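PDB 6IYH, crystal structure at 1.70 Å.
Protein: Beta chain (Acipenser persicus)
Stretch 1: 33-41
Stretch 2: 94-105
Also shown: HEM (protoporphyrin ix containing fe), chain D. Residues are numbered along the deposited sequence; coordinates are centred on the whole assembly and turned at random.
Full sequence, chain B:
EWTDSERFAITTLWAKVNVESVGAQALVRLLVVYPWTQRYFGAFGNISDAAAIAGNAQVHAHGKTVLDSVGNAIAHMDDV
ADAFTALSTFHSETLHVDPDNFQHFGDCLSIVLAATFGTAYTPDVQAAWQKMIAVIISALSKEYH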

# COMPACT_ATOMS: atom_id res chain seq x y z
N VAL B 33 -7.16 -1.83 -15.86
CA VAL B 33 -5.87 -1.99 -15.29
C VAL B 33 -5.94 -2.74 -13.94
O VAL B 33 -5.00 -3.44 -13.55
N TYR B 34 -7.00 -2.46 -13.17
CA TYR B 34 -7.22 -3.08 -11.85
C TYR B 34 -8.50 -3.86 -11.90
O TYR B 34 -9.48 -3.51 -11.24
N PRO B 35 -8.48 -5.00 -12.58
CA PRO B 35 -9.82 -5.60 -12.98
C PRO B 35 -10.66 -6.20 -11.87
O PRO B 35 -11.89 -6.39 -12.00
N TRP B 36 -10.03 -6.39 -10.74
CA TRP B 36 -10.74 -6.76 -9.54
C TRP B 36 -11.74 -5.76 -9.10
O TRP B 36 -12.72 -6.13 -8.48
N THR B 37 -11.56 -4.50 -9.50
CA THR B 37 -12.51 -3.50 -9.19
C THR B 37 -13.85 -3.71 -9.88
O THR B 37 -14.81 -3.11 -9.42
N GLN B 38 -13.89 -4.52 -10.94
CA GLN B 38 -15.10 -4.88 -11.62
C GLN B 38 -16.14 -5.49 -10.63
O GLN B 38 -17.36 -5.33 -10.84
N ARG B 39 -15.67 -6.11 -9.55
CA ARG B 39 -16.58 -6.74 -8.59
C ARG B 39 -17.50 -5.73 -7.94
O ARG B 39 -18.58 -6.10 -7.47
N TYR B 40 -17.06 -4.48 -7.84
CA TYR B 40 -17.86 -3.50 -7.10
C TYR B 40 -18.97 -2.95 -7.99
O TYR B 40 -19.92 -2.43 -7.47
N PHE B 41 -18.90 -3.17 -9.28
CA PHE B 41 -19.80 -2.54 -10.27
C PHE B 41 -20.57 -3.60 -11.09
O PHE B 41 -20.69 -3.51 -12.31
N THR B 94 -21.84 0.88 2.68
CA THR B 94 -22.69 0.22 1.72
C THR B 94 -21.91 -0.57 0.74
O THR B 94 -22.32 -1.67 0.41
N LEU B 95 -20.78 -0.03 0.24
CA LEU B 95 -20.12 -0.65 -0.94
C LEU B 95 -18.93 -1.52 -0.54
O LEU B 95 -18.50 -2.36 -1.34
N HIS B 96 -18.40 -1.27 0.64
CA HIS B 96 -17.27 -2.00 1.17
C HIS B 96 -16.03 -1.86 0.26
O HIS B 96 -15.26 -2.82 0.11
N VAL B 97 -15.81 -0.66 -0.25
CA VAL B 97 -14.66 -0.54 -1.24
C VAL B 97 -13.36 -0.42 -0.45
O VAL B 97 -13.21 0.44 0.44
N ASP B 98 -12.38 -1.34 -0.69
CA ASP B 98 -11.10 -1.16 -0.05
C ASP B 98 -10.45 0.14 -0.50
O ASP B 98 -10.39 0.41 -1.71
N PRO B 99 -10.02 0.96 0.46
CA PRO B 99 -9.55 2.32 0.11
C PRO B 99 -8.32 2.38 -0.79
O PRO B 99 -8.07 3.43 -1.39
N ASP B 100 -7.55 1.28 -0.93
CA ASP B 100 -6.47 1.30 -1.91
C ASP B 100 -6.95 1.56 -3.31
O ASP B 100 -6.26 2.15 -4.09
N ASN B 101 -8.19 1.20 -3.60
CA ASN B 101 -8.74 1.48 -4.90
C ASN B 101 -8.97 2.98 -5.18
O ASN B 101 -8.92 3.34 -6.37
N PHE B 102 -9.18 3.82 -4.17
CA PHE B 102 -9.23 5.27 -4.42
C PHE B 102 -7.89 5.78 -5.00
O PHE B 102 -7.88 6.67 -5.86
N GLN B 103 -6.76 5.20 -4.54
CA GLN B 103 -5.44 5.54 -5.03
C GLN B 103 -5.27 5.09 -6.43
O GLN B 103 -4.70 5.83 -7.27
N HIS B 104 -5.76 3.89 -6.73
CA HIS B 104 -5.74 3.40 -8.08
C HIS B 104 -6.52 4.34 -9.02
O HIS B 104 -6.06 4.69 -10.12
N PHE B 105 -7.73 4.74 -8.59
CA PHE B 105 -8.50 5.63 -9.42
C PHE B 105 -7.80 7.01 -9.60
O PHE B 105 -7.79 7.54 -10.70

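Where a loop leads into a helix, a tyrosine hydroxyl from a neighbouring segment can accept from a backbone N-H while its ring packs on the loop. The β chain from Acipenser persicus illustrates the principle along 94-105, packed against 33-41, most of which is a 3-10 segment. L95 (m, t) points sideways, its CD1 3.3 Å from HEM C2D, while its backbone O lies near the ring edge of Y40, 3.8 Å from Y40 CD1. H96, the first residue to leave the preceding helix, has positive phi; its O follows at the same edge, 3.5 Å from Y40 CE1. V97 (t) adds an apolar contact, V97 CG2 to Y40 CD1 at 3.9 Å, and its CG1 sits 3.8 Å from HEM CAC.

D98 carries the one direct hydrogen bond between the segments. Y40 (m) points toward the loop, and D98 N donates to Y40 OH at 3.2 Å, at 175°. D98 (t) points sideways and serves its own segment, D98 OD1 accepting from D100 N at 2.8 Å as a helix cap.

Beyond P99 and D100, N101 (m) points back in. Its OD1 lies 3.4 Å from T37 CG2 and accepts from a water at 2.9 Å; W36 NE1 donates weakly to the same water at 3.1 Å, so the water bridges the two side chains. T37 (p) turns its hydroxyl to its own segment, OG1 donating to Y34 O at 2.7 Å.

F102 and Q103 make no contact across the interface, but F102 CD1 reaches HEM CHC at 3.7 Å. H104 (m) points in and stacks, offset, on Y34 (m), with centroids 4.1 Å apart and planes at 10°. A second water joins this pair, 2.5 Å from Y34 OH and 2.9 Å from H104 ND1. F105 (t) points away, its CD2 3.7 Å from HEM CBB.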

# COMPACT_ATOMS: atom_id res chain seq x y z
CB VAL B 33 -5.15 -0.62 -15.16
CG1 VAL B 33 -3.83 -0.66 -14.41
CG2 VAL B 33 -4.98 0.04 -16.53
CB TYR B 34 -7.28 -1.95 -10.85
CG TYR B 34 -6.10 -1.02 -10.91
CD1 TYR B 34 -4.85 -1.33 -10.30
CD2 TYR B 34 -6.17 0.17 -11.65
CE1 TYR B 34 -3.77 -0.43 -10.38
CE2 TYR B 34 -5.08 1.00 -11.75
CZ TYR B 34 -3.91 0.74 -11.09
OH TYR B 34 -2.81 1.67 -11.25
CB PRO B 35 -9.42 -6.61 -14.05
CG PRO B 35 -8.01 -6.92 -13.83
CD PRO B 35 -7.40 -5.63 -13.34
CB TRP B 36 -9.80 -7.10 -8.42
CG TRP B 36 -8.76 -6.06 -8.12
CD1 TRP B 36 -8.88 -4.99 -7.27
CD2 TRP B 36 -7.45 -6.00 -8.65
NE1 TRP B 36 -7.74 -4.28 -7.25
CE2 TRP B 36 -6.84 -4.86 -8.09
CE3 TRP B 36 -6.74 -6.76 -9.60
CZ2 TRP B 36 -5.55 -4.54 -8.34
CZ3 TRP B 36 -5.49 -6.41 -9.88
CH2 TRP B 36 -4.91 -5.27 -9.29
CB THR B 37 -11.98 -2.06 -9.55
OG1 THR B 37 -11.70 -1.93 -10.95
CG2 THR B 37 -10.70 -1.75 -8.73
CB GLN B 38 -14.85 -5.81 -12.81
CG GLN B 38 -14.07 -5.24 -14.01
CD GLN B 38 -13.43 -6.31 -14.83
OE1 GLN B 38 -13.89 -7.47 -14.80
NE2 GLN B 38 -12.38 -5.98 -15.57
CB ARG B 39 -15.84 -7.49 -7.48
CG ARG B 39 -15.22 -6.63 -6.36
CD ARG B 39 -14.62 -7.44 -5.20
NE ARG B 39 -15.60 -8.26 -4.55
CZ ARG B 39 -16.49 -7.83 -3.66
NH1 ARG B 39 -16.54 -6.56 -3.30
NH2 ARG B 39 -17.33 -8.68 -3.08
CB TYR B 40 -17.00 -2.40 -6.57
CG TYR B 40 -15.92 -2.80 -5.59
CD1 TYR B 40 -16.19 -3.03 -4.25
CD2 TYR B 40 -14.62 -2.95 -6.02
CE1 TYR B 40 -15.20 -3.35 -3.33
CE2 TYR B 40 -13.58 -3.24 -5.09
CZ TYR B 40 -13.88 -3.49 -3.73
OH TYR B 40 -12.89 -3.75 -2.78
CB PHE B 41 -18.95 -1.76 -11.28
CG PHE B 41 -18.25 -0.60 -10.72
CD1 PHE B 41 -18.92 0.61 -10.47
CD2 PHE B 41 -16.90 -0.64 -10.51
CE1 PHE B 41 -18.24 1.71 -9.93
CE2 PHE B 41 -16.24 0.43 -9.95
CZ PHE B 41 -16.91 1.62 -9.72
CB THR B 94 -23.61 1.30 1.01
OG1 THR B 94 -24.37 1.97 2.02
CG2 THR B 94 -24.51 0.76 0.04
CB LEU B 95 -19.67 0.41 -1.92
CG LEU B 95 -20.78 1.34 -2.44
CD1 LEU B 95 -20.11 2.26 -3.46
CD2 LEU B 95 -21.93 0.63 -3.13
CB HIS B 96 -17.58 -3.47 1.39
CG HIS B 96 -18.94 -3.72 2.00
ND1 HIS B 96 -19.21 -3.51 3.33
CD2 HIS B 96 -20.09 -4.12 1.43
CE1 HIS B 96 -20.49 -3.76 3.56
NE2 HIS B 96 -21.05 -4.12 2.42
CB VAL B 97 -14.82 0.70 -2.09
CG1 VAL B 97 -13.57 0.97 -2.94
CG2 VAL B 97 -16.07 0.68 -2.95
CB ASP B 98 -10.13 -2.29 -0.35
CG ASP B 98 -8.84 -2.15 0.42
OD1 ASP B 98 -7.97 -1.28 0.11
OD2 ASP B 98 -8.65 -2.91 1.35
CB PRO B 99 -9.21 2.95 1.45
CG PRO B 99 -9.81 2.06 2.48
CD PRO B 99 -10.09 0.73 1.93
CB ASP B 100 -5.73 -0.05 -1.93
CG ASP B 100 -4.82 -0.23 -0.74
OD1 ASP B 100 -4.71 0.66 0.11
OD2 ASP B 100 -4.17 -1.26 -0.71
CB ASN B 101 -10.00 0.73 -5.08
CG ASN B 101 -9.79 -0.76 -4.99
OD1 ASN B 101 -9.06 -1.29 -5.81
ND2 ASN B 101 -10.45 -1.41 -4.06
CB PHE B 102 -9.57 6.04 -3.13
CG PHE B 102 -10.89 5.62 -2.51
CD1 PHE B 102 -12.05 5.44 -3.29
CD2 PHE B 102 -10.98 5.45 -1.16
CE1 PHE B 102 -13.26 5.04 -2.69
CE2 PHE B 102 -12.20 5.06 -0.57
CZ PHE B 102 -13.30 4.86 -1.31
CB GLN B 103 -4.33 5.00 -4.18
CG GLN B 103 -4.50 5.53 -2.76
CD GLN B 103 -3.32 5.36 -1.82
OE1 GLN B 103 -3.48 5.44 -0.57
NE2 GLN B 103 -2.12 5.23 -2.39
CB HIS B 104 -6.28 1.97 -8.23
CG HIS B 104 -5.47 0.96 -7.48
ND1 HIS B 104 -4.10 1.09 -7.29
CD2 HIS B 104 -5.83 -0.18 -6.85
CE1 HIS B 104 -3.67 0.05 -6.60
NE2 HIS B 104 -4.68 -0.75 -6.36
CB PHE B 105 -9.92 5.86 -8.89
CG PHE B 105 -10.71 6.74 -9.80
CD1 PHE B 105 -11.28 6.24 -10.94
CD2 PHE B 105 -10.72 8.12 -9.63
CE1 PHE B 105 -12.03 7.02 -11.77
CE2 PHE B 105 -11.41 8.95 -10.49
CZ PHE B 105 -12.07 8.42 -11.57
CHA HEM D . -20.83 5.48 -6.60
CHB HEM D . -17.71 9.12 -6.37
CHC HEM D . -14.08 5.89 -6.32
CHD HEM D . -17.26 2.27 -6.39
C1A HEM D . -20.26 6.73 -6.51
C2A HEM D . -21.02 7.93 -6.62
C3A HEM D . -20.16 8.94 -6.58
C4A HEM D . -18.85 8.39 -6.48
CMA HEM D . -20.50 10.43 -6.66
CAA HEM D . -22.52 8.08 -6.73
CBA HEM D . -23.10 8.29 -5.34
CGA HEM D . -24.61 8.49 -5.31
O1A HEM D . -25.40 7.57 -5.62
O2A HEM D . -25.10 9.57 -4.95
C1B HEM D . -16.42 8.56 -6.35
C2B HEM D . -15.20 9.32 -6.28
C3B HEM D . -14.19 8.40 -6.35
C4B HEM D . -14.81 7.08 -6.31
CMB HEM D . -14.99 10.84 -6.30
CAB HEM D . -12.72 8.54 -6.35
CBB HEM D . -12.09 9.70 -6.62
C1C HEM D . -14.58 4.61 -6.40
C2C HEM D . -13.84 3.37 -6.44
C3C HEM D . -14.77 2.33 -6.44
C4C HEM D . -16.09 2.95 -6.33
CMC HEM D . -12.37 3.36 -6.64
CAC HEM D . -14.58 0.87 -6.57
CBC HEM D . -13.38 0.35 -6.88
C1D HEM D . -18.51 2.90 -6.52
C2D HEM D . -19.73 2.13 -6.71
C3D HEM D . -20.75 3.00 -6.72
C4D HEM D . -20.09 4.30 -6.60
CMD HEM D . -19.83 0.60 -6.74
CAD HEM D . -22.23 2.71 -6.92
CBD HEM D . -22.37 2.49 -8.45
CGD HEM D . -23.77 2.21 -8.98
O1D HEM D . -24.52 3.13 -9.34
O2D HEM D . -24.12 1.04 -9.15
NA HEM D . -18.96 7.03 -6.43
NB HEM D . -16.15 7.23 -6.28
NC HEM D . -15.92 4.29 -6.29
ND HEM D . -18.70 4.24 -6.43
FE HEM D . -17.48 5.68 -6.32
O HOH W 1 -2.08 2.41 -8.97
O HOH W 2 -7.42 -3.14 -4.36
O HOH W 3 -17.24 5.59 -8.39